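Local coordinates for DyP (Bjerkandera adusta, PDB 3AFV), which binds heme b and is a dye-decolorizing peroxidase, probably using peroxide at the heme iron to oxidise dyes and other substrates, at residues V67-S72 / G119-G124; G195-G200 / H326-S331; I270-T275 / N289-S294; V309-P314 / N379-K384. One frame throughout, in Å; residues are numbered along the deposited sequence.

In the fold
Contact 1 comes first along the chain. It closes the 46-residue loop between strands 65-71 and 119-125 of the N-terminal four-stranded sheet and is complete before contact 2 opens. Contact 2 closes a long loop by bringing 195-200 against 326-331, on an outermost strand of the second four-stranded sheet. Nested inside it is contact 3, where 270-275 and 289-294 close a short loop holding helix 279-283. Contact 4 starts within the loop of contact 2, at helix 308-312, but ends beyond it at 379-384, and therefore crosses contact 2. Contacts 2 and 4 meet the heme from opposite faces. Contact 4 also touches contact 3, through Tyr293.

Contact 1: residues V67-S72 / G119-G124; sequences VNLGFS and GVFLIG
Asn68, which pairs with Leu122 across the strands, has its side-chain nitrogen ND2 gripped by two carbonyls, Val67 O and Thr50 O. Its OD1 accepts from Asp14 N, in helix 13-16. Both ends of this buried amide are therefore satisfied. In the backbone, Asn68 N donates to Leu122 O at 2.9 Å, in the carbonyl plane. The return bond, from Leu122 N to Asn68 O, is also 2.9 Å long but tilts 32° from the plane of its carbonyl. Gly70 and Val120 form the next hydrogen-bonded pair, with Val120 N to Gly70 O at 2.9 Å. The two strands are antiparallel neighbours in the N-terminal sheet of the ferredoxin-like fold found in DyP-type peroxidases, and 67-71 lies on its outer edge. On one face of the sheet, Leu69 sets its CD1 over the centre of the Phe121 ring. This is a CH-pi contact, 3.8 Å from CD1 to the ring centroid and only 6° off the normal. Val67 CG1 comes instead to the edge of that ring, 4.2 Å from Phe121 CD1. It gets there because CG1 is anti to the backbone N (chi1 -174°). Helices 34-48 and 128-142 pack against this face. On the other face, Leu122 CG lies 3.6 Å from Asn68 CB, and Leu122 CD2 leans over the Asn68 carbonyl.

Contact 2: residues G195-G200 / H326-S331; sequences GIILTG and HAMRSS. With HEM (protoporphyrin IX containing Fe), chain B.
The distal side of the heme pocket is reached by the strand that begins at Met328, and a loop packs behind the start of that strand. Across the contact, Ile197 CD1 does most of the touching. It lies 3.8 Å from Ala327 CA and 3.9 Å from Met328 CG, and it also rests on the Met328 backbone N. Ile197 CG2 approaches Met328 CG as well, and the two side chains cross at about a right angle. Met328 bends at chi2 (-69°), which turns its sulfur end aside after CG has met the isoleucine. Ile196 reaches the backbone, with CG2 3.4 Å from His326 O. These are van der Waals contacts, partly against the backbone. They join the 195-200 loop to an outermost strand of the C-terminal ferredoxin-like sheet, next to strand 353-360. Arg329, next after Met328, turns to the heme. Its guanidinium lies with one face over the porphyrin, HEM C3D being beneath its centre. Its rotation there is fixed by bonds at both terminal nitrogens. Arg329 NH2 donates to the propionate oxygen HEM O2A at 2.8 Å and also bonds to Ser174 O. Arg329 NH1 gives a hydrogen bond to the water bound to the iron, 2.9 Å from NH1 to the water oxygen. The same nitrogen forms a salt bridge to Asp171.

Contact 3: residues I270-T275 / N289-S294; sequences IDLAPT and NNFDYS
Asp271 reaches toward the backbone of Phe291, Asp292 and Tyr293. Its CB lies 3.9 Å from Phe291 CD1, out of the ring plane and off its centre. CG is anti to the backbone N (chi1 -164°), which carries the carboxylate on toward Tyr293, where Asp271 CG comes 4.0 Å from Tyr293 CD1. At the tip, OD2 accepts a hydrogen bond from Tyr293 N, 3.2 Å from Asp271 OD2. The donor sits on the syn side but 35° out of the carboxylate plane, and the N-H points off the line to the oxygen (137°). The same OD2 rests 3.5 Å from Phe291 CB. OD1, the other oxygen, lies close to OD1 of the like-charged Asp295, and this would probably raise the pKa of one of the two carboxylates. Leu272, next in the chain, turns CD2 to Asn290 O at 3.7 Å and to Phe291 CB at 4.0 Å. The two rings also pack on each other: Phe291 CD1 stands 3.9 Å above one face of Tyr293, offset toward the rim. Phe291 makes a cation-pi contact with Arg315, which binds the heme, and its carbonyl accepts from Arg315 as well. Just beyond, Asp292 OD1 accepts from both OG and N of Ser294. The latter bond makes an Asx turn, in a loop that borders the heme pocket.

Contact 4: residues V309-P314 / N379-K384; sequences VRKTNP and NFPFSK. With HEM (protoporphyrin IX containing Fe), chain B.
The proximal heme helix, which carries the axial ligand His308, is backed here by the loop at 379-384. Lys311 makes the polar link. Its NZ donates to Phe380 O at 2.7 Å, tilted 25° from the carbonyl plane. Bends at chi2 (-82°) and chi3 bring the amine round to this oxygen. Gly389 O and Trp374 O also accept from Lys311 NZ, so three carbonyls surround the buried ammonium. The Phe380 ring receives Pro314 at its edge, with Pro314 CG 3.5 Å from Phe380 CZ, and the two side chains cross at about a right angle. Pro381, after a cis peptide bond, sets its CB over one face of the same ring. On the far side of the helix, Asn313 ND2 donates to the heme propionate at HEM O2D, 3.0 Å away and nearly straight (165°). Thr312 OG1 lies 3.2 Å from HEM C2D. Arg310 is extended and approaches Lys384 from the opposite direction. Asp317 forms salt bridges with both, which probably offsets their like charges: Arg310 NH2 and Lys384 NZ are 4.1 Å apart.

Contact 1: residues V67-S72 / G119-G124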
# COMPACT_ATOMS: atom_id res chain seq x y z
N VAL A 67 2.70 -10.47 14.80
CA VAL A 67 1.34 -9.94 14.92
C VAL A 67 1.36 -8.45 15.24
O VAL A 67 2.09 -8.00 16.12
CB VAL A 67 0.49 -10.70 15.99
CG1 VAL A 67 -0.96 -10.20 15.98
CG2 VAL A 67 0.53 -12.19 15.75
N ASN A 68 0.55 -7.68 14.51
CA ASN A 68 0.27 -6.28 14.85
C ASN A 68 -1.24 -6.10 14.96
O ASN A 68 -2.03 -6.97 14.54
CB ASN A 68 0.84 -5.33 13.78
CG ASN A 68 2.37 -5.08 13.90
OD1 ASN A 68 2.90 -4.30 13.11
ND2 ASN A 68 3.06 -5.75 14.84
N LEU A 69 -1.64 -4.98 15.55
CA LEU A 69 -3.05 -4.77 15.89
C LEU A 69 -3.43 -3.31 15.76
O LEU A 69 -2.78 -2.42 16.34
CB LEU A 69 -3.30 -5.26 17.32
CG LEU A 69 -4.64 -4.97 18.00
CD1 LEU A 69 -5.82 -5.64 17.28
CD2 LEU A 69 -4.57 -5.43 19.46
N GLY A 70 -4.49 -3.07 14.98
CA GLY A 70 -5.03 -1.72 14.83
C GLY A 70 -6.50 -1.65 15.18
O GLY A 70 -7.21 -2.66 15.14
N PHE A 71 -6.96 -0.43 15.47
CA PHE A 71 -8.35 -0.20 15.85
C PHE A 71 -9.00 0.84 14.94
O PHE A 71 -8.36 1.83 14.55
CB PHE A 71 -8.46 0.28 17.30
CG PHE A 71 -8.04 -0.73 18.30
CD1 PHE A 71 -8.92 -1.72 18.70
CD2 PHE A 71 -6.73 -0.76 18.80
CE1 PHE A 71 -8.52 -2.70 19.59
CE2 PHE A 71 -6.32 -1.75 19.71
CZ PHE A 71 -7.22 -2.70 20.10
N SER A 72 -10.26 0.62 14.61
CA SER A 72 -11.02 1.65 13.91
C SER A 72 -11.54 2.63 14.95
O SER A 72 -11.44 2.39 16.15
CB SER A 72 -12.19 1.01 13.20
OG SER A 72 -13.15 0.60 14.16
N GLY A 119 -11.55 -3.44 14.62
CA GLY A 119 -10.10 -3.55 14.55
C GLY A 119 -9.64 -4.66 13.64
O GLY A 119 -10.45 -5.38 13.06
N VAL A 120 -8.33 -4.80 13.54
CA VAL A 120 -7.72 -5.82 12.70
C VAL A 120 -6.45 -6.34 13.38
O VAL A 120 -5.62 -5.56 13.86
CB VAL A 120 -7.42 -5.28 11.25
CG1 VAL A 120 -6.48 -4.07 11.25
CG2 VAL A 120 -6.92 -6.41 10.37
N PHE A 121 -6.32 -7.67 13.45
CA PHE A 121 -5.05 -8.29 13.76
C PHE A 121 -4.41 -8.63 12.42
O PHE A 121 -5.06 -9.24 11.56
CB PHE A 121 -5.26 -9.61 14.51
CG PHE A 121 -5.79 -9.47 15.91
CD1 PHE A 121 -4.93 -9.47 17.00
CD2 PHE A 121 -7.16 -9.43 16.14
CE1 PHE A 121 -5.42 -9.37 18.31
CE2 PHE A 121 -7.67 -9.33 17.44
CZ PHE A 121 -6.79 -9.30 18.53
N LEU A 122 -3.17 -8.21 12.24
CA LEU A 122 -2.41 -8.63 11.07
C LEU A 122 -1.35 -9.62 11.51
O LEU A 122 -0.58 -9.37 12.45
CB LEU A 122 -1.82 -7.44 10.27
CG LEU A 122 -1.17 -6.24 10.94
CD1 LEU A 122 -0.26 -5.61 9.92
CD2 LEU A 122 -2.19 -5.21 11.43
N ILE A 123 -1.37 -10.78 10.86
CA ILE A 123 -0.48 -11.89 11.20
C ILE A 123 0.35 -12.19 9.96
O ILE A 123 -0.20 -12.39 8.88
CB ILE A 123 -1.28 -13.16 11.59
CG1 ILE A 123 -2.35 -12.86 12.65
CG2 ILE A 123 -0.32 -14.28 12.07
CD1 ILE A 123 -3.78 -12.66 12.10
N GLY A 124 1.67 -12.16 10.12
CA GLY A 124 2.57 -12.45 9.01
C GLY A 124 3.43 -13.64 9.33
O GLY A 124 3.95 -13.77 10.44

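Contact 2: residues G195-G200 / H326-S331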
# COMPACT_ATOMS: atom_id res chain seq x y z
N GLY A 195 7.86 11.80 12.14
CA GLY A 195 6.45 12.19 12.27
C GLY A 195 5.66 12.22 10.99
O GLY A 195 4.45 12.43 11.03
N ILE A 196 6.30 11.97 9.85
CA ILE A 196 5.53 11.74 8.62
C ILE A 196 4.76 10.41 8.74
O ILE A 196 3.65 10.25 8.18
CB ILE A 196 6.43 11.81 7.35
CG1 ILE A 196 7.14 13.17 7.27
CG2 ILE A 196 5.61 11.58 6.08
CD1 ILE A 196 6.20 14.39 7.37
N ILE A 197 5.33 9.47 9.50
CA ILE A 197 4.79 8.13 9.64
C ILE A 197 4.21 7.90 11.04
O ILE A 197 3.15 7.28 11.19
CB ILE A 197 5.88 7.05 9.32
CG1 ILE A 197 6.51 7.31 7.94
CG2 ILE A 197 5.31 5.63 9.45
CD1 ILE A 197 5.51 7.34 6.74
N LEU A 198 4.89 8.42 12.06
CA LEU A 198 4.57 8.10 13.45
C LEU A 198 3.91 9.29 14.11
O LEU A 198 4.48 10.38 14.15
CB LEU A 198 5.84 7.72 14.23
CG LEU A 198 6.58 6.46 13.77
CD1 LEU A 198 7.95 6.37 14.43
CD2 LEU A 198 5.77 5.20 14.09
N THR A 199 2.71 9.08 14.64
CA THR A 199 1.98 10.18 15.28
C THR A 199 2.75 10.68 16.49
O THR A 199 3.34 9.90 17.26
CB THR A 199 0.54 9.77 15.65
OG1 THR A 199 0.53 8.50 16.30
CG2 THR A 199 -0.34 9.71 14.39
N GLY A 200 2.76 12.00 16.65
CA GLY A 200 3.40 12.64 17.80
C GLY A 200 4.89 12.89 17.66
O GLY A 200 5.49 13.51 18.54
N HIS A 326 4.83 11.44 1.83
CA HIS A 326 5.40 10.09 1.79
C HIS A 326 4.67 9.18 2.75
O HIS A 326 4.15 9.62 3.76
CB HIS A 326 6.90 10.11 2.13
CG HIS A 326 7.73 10.82 1.10
ND1 HIS A 326 8.21 10.20 -0.03
CD2 HIS A 326 8.12 12.12 1.02
CE1 HIS A 326 8.87 11.09 -0.76
NE2 HIS A 326 8.84 12.25 -0.14
N ALA A 327 4.64 7.89 2.43
CA ALA A 327 3.98 6.92 3.30
C ALA A 327 4.63 5.57 3.11
O ALA A 327 5.24 5.33 2.07
CB ALA A 327 2.48 6.84 2.99
N MET A 328 4.52 4.72 4.12
CA MET A 328 5.03 3.35 4.07
C MET A 328 3.97 2.40 3.53
O MET A 328 2.79 2.54 3.85
CB MET A 328 5.39 2.85 5.47
CG MET A 328 6.49 3.60 6.16
SD MET A 328 8.11 3.34 5.38
CE MET A 328 9.17 3.94 6.72
N ARG A 329 4.40 1.40 2.76
CA ARG A 329 3.49 0.38 2.26
C ARG A 329 3.90 -1.01 2.70
O ARG A 329 5.10 -1.35 2.72
CB ARG A 329 3.39 0.44 0.74
CG ARG A 329 2.69 1.68 0.20
CD ARG A 329 2.86 1.86 -1.31
NE ARG A 329 4.29 1.89 -1.65
CZ ARG A 329 4.91 1.04 -2.47
NH1 ARG A 329 4.24 0.10 -3.14
NH2 ARG A 329 6.23 1.15 -2.64
N SER A 330 2.91 -1.82 3.08
CA SER A 330 3.17 -3.22 3.45
C SER A 330 2.06 -4.12 2.90
O SER A 330 1.36 -4.82 3.64
CB SER A 330 3.28 -3.34 4.97
OG SER A 330 3.88 -4.59 5.32
N SER A 331 1.90 -4.08 1.58
CA SER A 331 0.81 -4.79 0.93
C SER A 331 1.20 -6.20 0.55
O SER A 331 2.40 -6.50 0.45
CB SER A 331 0.38 -4.05 -0.34
OG SER A 331 0.12 -2.68 -0.04
CHA HEM B . 4.57 1.80 -6.09
CHB HEM B . 1.54 -1.62 -7.63
CHC HEM B . -2.14 0.63 -5.40
CHD HEM B . 0.90 4.07 -3.82
C1A HEM B . 4.07 0.71 -6.74
C2A HEM B . 4.80 -0.18 -7.61
C3A HEM B . 3.96 -1.14 -8.02
C4A HEM B . 2.67 -0.88 -7.43
CMA HEM B . 4.22 -2.31 -8.98
CAA HEM B . 6.29 -0.02 -8.00
CBA HEM B . 7.23 -0.61 -6.94
CGA HEM B . 7.68 0.42 -5.94
O1A HEM B . 8.06 1.54 -6.37
O2A HEM B . 7.69 0.11 -4.74
C1B HEM B . 0.27 -1.33 -7.17
C2B HEM B . -0.94 -2.11 -7.39
C3B HEM B . -1.95 -1.49 -6.77
C4B HEM B . -1.42 -0.29 -6.13
CMB HEM B . -1.01 -3.41 -8.22
CAB HEM B . -3.44 -1.90 -6.69
CBB HEM B . -3.81 -3.19 -6.78
C1C HEM B . -1.64 1.78 -4.82
C2C HEM B . -2.43 2.80 -4.18
C3C HEM B . -1.59 3.76 -3.75
C4C HEM B . -0.25 3.37 -4.11
CMC HEM B . -3.96 2.72 -4.00
CAC HEM B . -1.92 5.06 -2.99
CBC HEM B . -3.04 5.76 -3.25
C1D HEM B . 2.16 3.73 -4.21
C2D HEM B . 3.35 4.42 -3.80
C3D HEM B . 4.48 3.72 -4.50
C4D HEM B . 3.88 2.66 -5.27
CMD HEM B . 3.51 5.60 -2.84
CAD HEM B . 5.96 4.12 -4.37
CBD HEM B . 6.20 5.29 -5.33
CGD HEM B . 7.60 5.83 -5.22
O1D HEM B . 8.25 6.01 -6.27
O2D HEM B . 8.07 6.07 -4.08
NA HEM B . 2.78 0.24 -6.64
NB HEM B . -0.08 -0.20 -6.41
NC HEM B . -0.31 2.19 -4.80
ND HEM B . 2.50 2.68 -5.06
FE HEM B . 1.20 1.30 -5.86
O HOH W 1 1.56 0.09 -4.20

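Contact 3: residues I270-T275 / N289-S294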
# COMPACT_ATOMS: atom_id res chain seq x y z
N ILE A 270 11.42 3.20 -15.56
CA ILE A 270 11.52 3.66 -16.96
C ILE A 270 12.28 4.98 -17.10
O ILE A 270 12.88 5.21 -18.13
CB ILE A 270 10.15 3.67 -17.70
CG1 ILE A 270 9.22 4.77 -17.16
CG2 ILE A 270 9.51 2.28 -17.65
CD1 ILE A 270 7.85 4.83 -17.89
N ASP A 271 12.34 5.80 -16.05
CA ASP A 271 13.13 7.03 -16.11
C ASP A 271 14.60 6.71 -16.36
O ASP A 271 15.31 7.47 -17.03
CB ASP A 271 12.95 7.84 -14.83
CG ASP A 271 13.41 9.28 -14.97
OD1 ASP A 271 13.36 9.84 -16.10
OD2 ASP A 271 13.77 9.87 -13.94
N LEU A 272 15.06 5.59 -15.82
CA LEU A 272 16.44 5.13 -16.07
C LEU A 272 16.57 4.19 -17.28
O LEU A 272 17.62 4.20 -17.96
CB LEU A 272 17.01 4.43 -14.84
CG LEU A 272 17.10 5.26 -13.55
CD1 LEU A 272 17.77 4.43 -12.44
CD2 LEU A 272 17.89 6.51 -13.86
N ALA A 273 15.53 3.40 -17.55
CA ALA A 273 15.54 2.40 -18.62
C ALA A 273 14.32 2.70 -19.52
O ALA A 273 13.31 1.99 -19.47
CB ALA A 273 15.47 0.98 -18.03
N PRO A 274 14.40 3.76 -20.35
CA PRO A 274 13.18 4.23 -21.00
C PRO A 274 12.72 3.46 -22.23
O PRO A 274 11.60 3.71 -22.69
CB PRO A 274 13.53 5.68 -21.38
CG PRO A 274 15.00 5.68 -21.57
CD PRO A 274 15.51 4.73 -20.50
N THR A 275 13.54 2.56 -22.78
CA THR A 275 13.20 1.90 -24.04
C THR A 275 13.16 0.38 -23.98
O THR A 275 12.51 -0.24 -24.82
CB THR A 275 14.13 2.31 -25.21
OG1 THR A 275 15.49 2.00 -24.88
CG2 THR A 275 13.99 3.79 -25.54
N ASN A 289 16.21 2.87 -7.55
CA ASN A 289 15.44 4.01 -7.05
C ASN A 289 16.12 5.35 -7.29
O ASN A 289 15.61 6.39 -6.85
CB ASN A 289 15.09 3.83 -5.57
CG ASN A 289 13.68 4.31 -5.25
OD1 ASN A 289 12.86 4.48 -6.16
ND2 ASN A 289 13.41 4.55 -3.97
N ASN A 290 17.25 5.33 -8.00
CA ASN A 290 18.07 6.52 -8.13
C ASN A 290 17.66 7.40 -9.33
O ASN A 290 18.41 7.55 -10.30
CB ASN A 290 19.56 6.13 -8.17
CG ASN A 290 20.48 7.31 -7.89
OD1 ASN A 290 20.04 8.34 -7.40
ND2 ASN A 290 21.75 7.15 -8.21
N PHE A 291 16.47 7.97 -9.22
CA PHE A 291 15.94 8.86 -10.25
C PHE A 291 14.97 9.83 -9.59
O PHE A 291 14.48 9.57 -8.47
CB PHE A 291 15.22 8.05 -11.35
CG PHE A 291 14.02 7.32 -10.85
CD1 PHE A 291 12.74 7.89 -10.97
CD2 PHE A 291 14.15 6.07 -10.25
CE1 PHE A 291 11.63 7.22 -10.48
CE2 PHE A 291 13.04 5.39 -9.76
CZ PHE A 291 11.77 5.97 -9.89
N ASP A 292 14.68 10.94 -10.25
CA ASP A 292 13.76 11.91 -9.66
C ASP A 292 12.90 12.65 -10.67
O ASP A 292 12.24 13.61 -10.33
CB ASP A 292 14.51 12.90 -8.73
CG ASP A 292 15.48 13.79 -9.47
OD1 ASP A 292 15.59 13.68 -10.70
OD2 ASP A 292 16.15 14.61 -8.81
N TYR A 293 12.89 12.17 -11.91
CA TYR A 293 12.19 12.82 -13.04
C TYR A 293 12.77 14.15 -13.49
O TYR A 293 12.22 14.77 -14.40
CB TYR A 293 10.66 12.95 -12.81
CG TYR A 293 10.03 11.68 -12.31
CD1 TYR A 293 10.05 10.52 -13.09
CD2 TYR A 293 9.43 11.62 -11.04
CE1 TYR A 293 9.48 9.35 -12.63
CE2 TYR A 293 8.84 10.45 -10.58
CZ TYR A 293 8.90 9.32 -11.36
OH TYR A 293 8.35 8.15 -10.92
N SER A 294 13.88 14.59 -12.89
CA SER A 294 14.50 15.86 -13.30
C SER A 294 14.95 15.88 -14.77
O SER A 294 15.14 16.95 -15.35
CB SER A 294 15.66 16.25 -12.38
OG SER A 294 16.70 15.30 -12.43

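Contact 4: residues V309-P314 / N379-K384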
# COMPACT_ATOMS: atom_id res chain seq x y z
N VAL A 309 3.83 5.28 -10.46
CA VAL A 309 4.80 5.66 -9.44
C VAL A 309 5.07 7.15 -9.43
O VAL A 309 5.36 7.73 -8.38
CB VAL A 309 6.13 4.85 -9.49
CG1 VAL A 309 5.84 3.35 -9.27
CG2 VAL A 309 6.89 5.11 -10.80
N ARG A 310 4.92 7.79 -10.60
CA ARG A 310 5.13 9.23 -10.71
C ARG A 310 3.97 10.00 -10.08
O ARG A 310 4.19 11.01 -9.42
CB ARG A 310 5.37 9.61 -12.17
CG ARG A 310 5.68 11.08 -12.40
CD ARG A 310 6.13 11.28 -13.83
NE ARG A 310 6.66 12.63 -14.01
CZ ARG A 310 7.25 13.07 -15.11
NH1 ARG A 310 7.37 12.27 -16.17
NH2 ARG A 310 7.73 14.30 -15.14
N LYS A 311 2.75 9.49 -10.24
CA LYS A 311 1.57 10.08 -9.61
C LYS A 311 1.59 9.95 -8.09
O LYS A 311 1.21 10.88 -7.38
CB LYS A 311 0.29 9.44 -10.15
CG LYS A 311 -0.11 9.94 -11.53
CD LYS A 311 -0.87 11.26 -11.50
CE LYS A 311 -1.89 11.29 -12.60
NZ LYS A 311 -2.83 12.44 -12.42
N THR A 312 2.02 8.79 -7.59
CA THR A 312 1.98 8.55 -6.15
C THR A 312 3.21 9.08 -5.39
O THR A 312 3.13 9.34 -4.19
CB THR A 312 1.75 7.08 -5.81
OG1 THR A 312 2.84 6.33 -6.32
CG2 THR A 312 0.43 6.56 -6.40
N ASN A 313 4.32 9.25 -6.11
CA ASN A 313 5.51 9.94 -5.59
C ASN A 313 6.13 10.80 -6.70
O ASN A 313 6.94 10.30 -7.49
CB ASN A 313 6.56 8.98 -5.01
CG ASN A 313 7.80 9.72 -4.50
OD1 ASN A 313 7.83 10.95 -4.49
ND2 ASN A 313 8.81 8.96 -4.10
N PRO A 314 5.71 12.07 -6.79
CA PRO A 314 6.10 12.94 -7.90
C PRO A 314 7.56 13.39 -7.94
O PRO A 314 8.01 13.92 -8.95
CB PRO A 314 5.18 14.16 -7.75
CG PRO A 314 4.02 13.62 -6.93
CD PRO A 314 4.63 12.68 -5.98
N ASN A 379 -5.07 16.97 -13.92
CA ASN A 379 -4.14 18.07 -14.11
C ASN A 379 -2.95 18.05 -13.14
O ASN A 379 -2.28 19.06 -12.92
CB ASN A 379 -4.92 19.39 -14.11
CG ASN A 379 -5.86 19.48 -15.31
OD1 ASN A 379 -5.42 19.74 -16.42
ND2 ASN A 379 -7.13 19.19 -15.09
N PHE A 380 -2.67 16.85 -12.61
CA PHE A 380 -1.51 16.62 -11.80
C PHE A 380 -0.63 15.52 -12.44
O PHE A 380 -1.16 14.51 -12.87
CB PHE A 380 -1.87 16.21 -10.36
CG PHE A 380 -0.66 16.10 -9.51
CD1 PHE A 380 -0.15 17.24 -8.89
CD2 PHE A 380 0.07 14.91 -9.45
CE1 PHE A 380 1.03 17.18 -8.19
CE2 PHE A 380 1.24 14.84 -8.75
CZ PHE A 380 1.74 15.97 -8.11
N PRO A 381 0.70 15.71 -12.49
CA PRO A 381 1.48 16.84 -11.96
C PRO A 381 1.18 18.16 -12.66
O PRO A 381 0.72 18.17 -13.81
CB PRO A 381 2.94 16.40 -12.17
CG PRO A 381 2.89 15.41 -13.27
CD PRO A 381 1.59 14.66 -13.03
N PHE A 382 1.43 19.24 -11.94
CA PHE A 382 1.04 20.57 -12.38
C PHE A 382 2.01 21.14 -13.41
O PHE A 382 3.18 20.75 -13.48
CB PHE A 382 0.97 21.53 -11.17
CG PHE A 382 0.01 21.10 -10.08
CD1 PHE A 382 -1.34 20.89 -10.35
CD2 PHE A 382 0.47 20.95 -8.77
CE1 PHE A 382 -2.23 20.50 -9.32
CE2 PHE A 382 -0.42 20.58 -7.73
CZ PHE A 382 -1.76 20.35 -8.01
N SER A 383 1.48 22.05 -14.22
CA SER A 383 2.29 22.89 -15.12
C SER A 383 3.04 22.10 -16.19
O SER A 383 4.16 22.45 -16.58
CB SER A 383 3.27 23.77 -14.32
OG SER A 383 2.58 24.50 -13.32
N LYS A 384 2.41 21.03 -16.67
CA LYS A 384 2.99 20.21 -17.73
C LYS A 384 2.50 20.64 -19.12
O LYS A 384 1.41 21.23 -19.25
CB LYS A 384 2.70 18.71 -17.48
CG LYS A 384 3.25 18.17 -16.17
CD LYS A 384 4.71 18.52 -15.98
CE LYS A 384 5.29 17.69 -14.83
NZ LYS A 384 6.64 18.14 -14.42
CHA HEM B . 4.57 1.80 -6.09
CHB HEM B . 1.54 -1.62 -7.63
CHC HEM B . -2.14 0.63 -5.40
CHD HEM B . 0.90 4.07 -3.82
C1A HEM B . 4.07 0.71 -6.74
C2A HEM B . 4.80 -0.18 -7.61
C3A HEM B . 3.96 -1.14 -8.02
C4A HEM B . 2.67 -0.88 -7.43
CMA HEM B . 4.22 -2.31 -8.98
CAA HEM B . 6.29 -0.02 -8.00
CBA HEM B . 7.23 -0.61 -6.94
CGA HEM B . 7.68 0.42 -5.94
O1A HEM B . 8.06 1.54 -6.37
O2A HEM B . 7.69 0.11 -4.74
C1B HEM B . 0.27 -1.33 -7.17
C2B HEM B . -0.94 -2.11 -7.39
C3B HEM B . -1.95 -1.49 -6.77
C4B HEM B . -1.42 -0.29 -6.13
CMB HEM B . -1.01 -3.41 -8.22
CAB HEM B . -3.44 -1.90 -6.69
CBB HEM B . -3.81 -3.19 -6.78
C1C HEM B . -1.64 1.78 -4.82
C2C HEM B . -2.43 2.80 -4.18
C3C HEM B . -1.59 3.76 -3.75
C4C HEM B . -0.25 3.37 -4.11
CMC HEM B . -3.96 2.72 -4.00
CAC HEM B . -1.92 5.06 -2.99
CBC HEM B . -3.04 5.76 -3.25
C1D HEM B . 2.16 3.73 -4.21
C2D HEM B . 3.35 4.42 -3.80
C3D HEM B . 4.48 3.72 -4.50
C4D HEM B . 3.88 2.66 -5.27
CMD HEM B . 3.51 5.60 -2.84
CAD HEM B . 5.96 4.12 -4.37
CBD HEM B . 6.20 5.29 -5.33
CGD HEM B . 7.60 5.83 -5.22
O1D HEM B . 8.25 6.01 -6.27
O2D HEM B . 8.07 6.07 -4.08
NA HEM B . 2.78 0.24 -6.64
NB HEM B . -0.08 -0.20 -6.41
NC HEM B . -0.31 2.19 -4.80
ND HEM B . 2.50 2.68 -5.06
FE HEM B . 1.20 1.30 -5.86
O HOH W 1 1.56 0.09 -4.20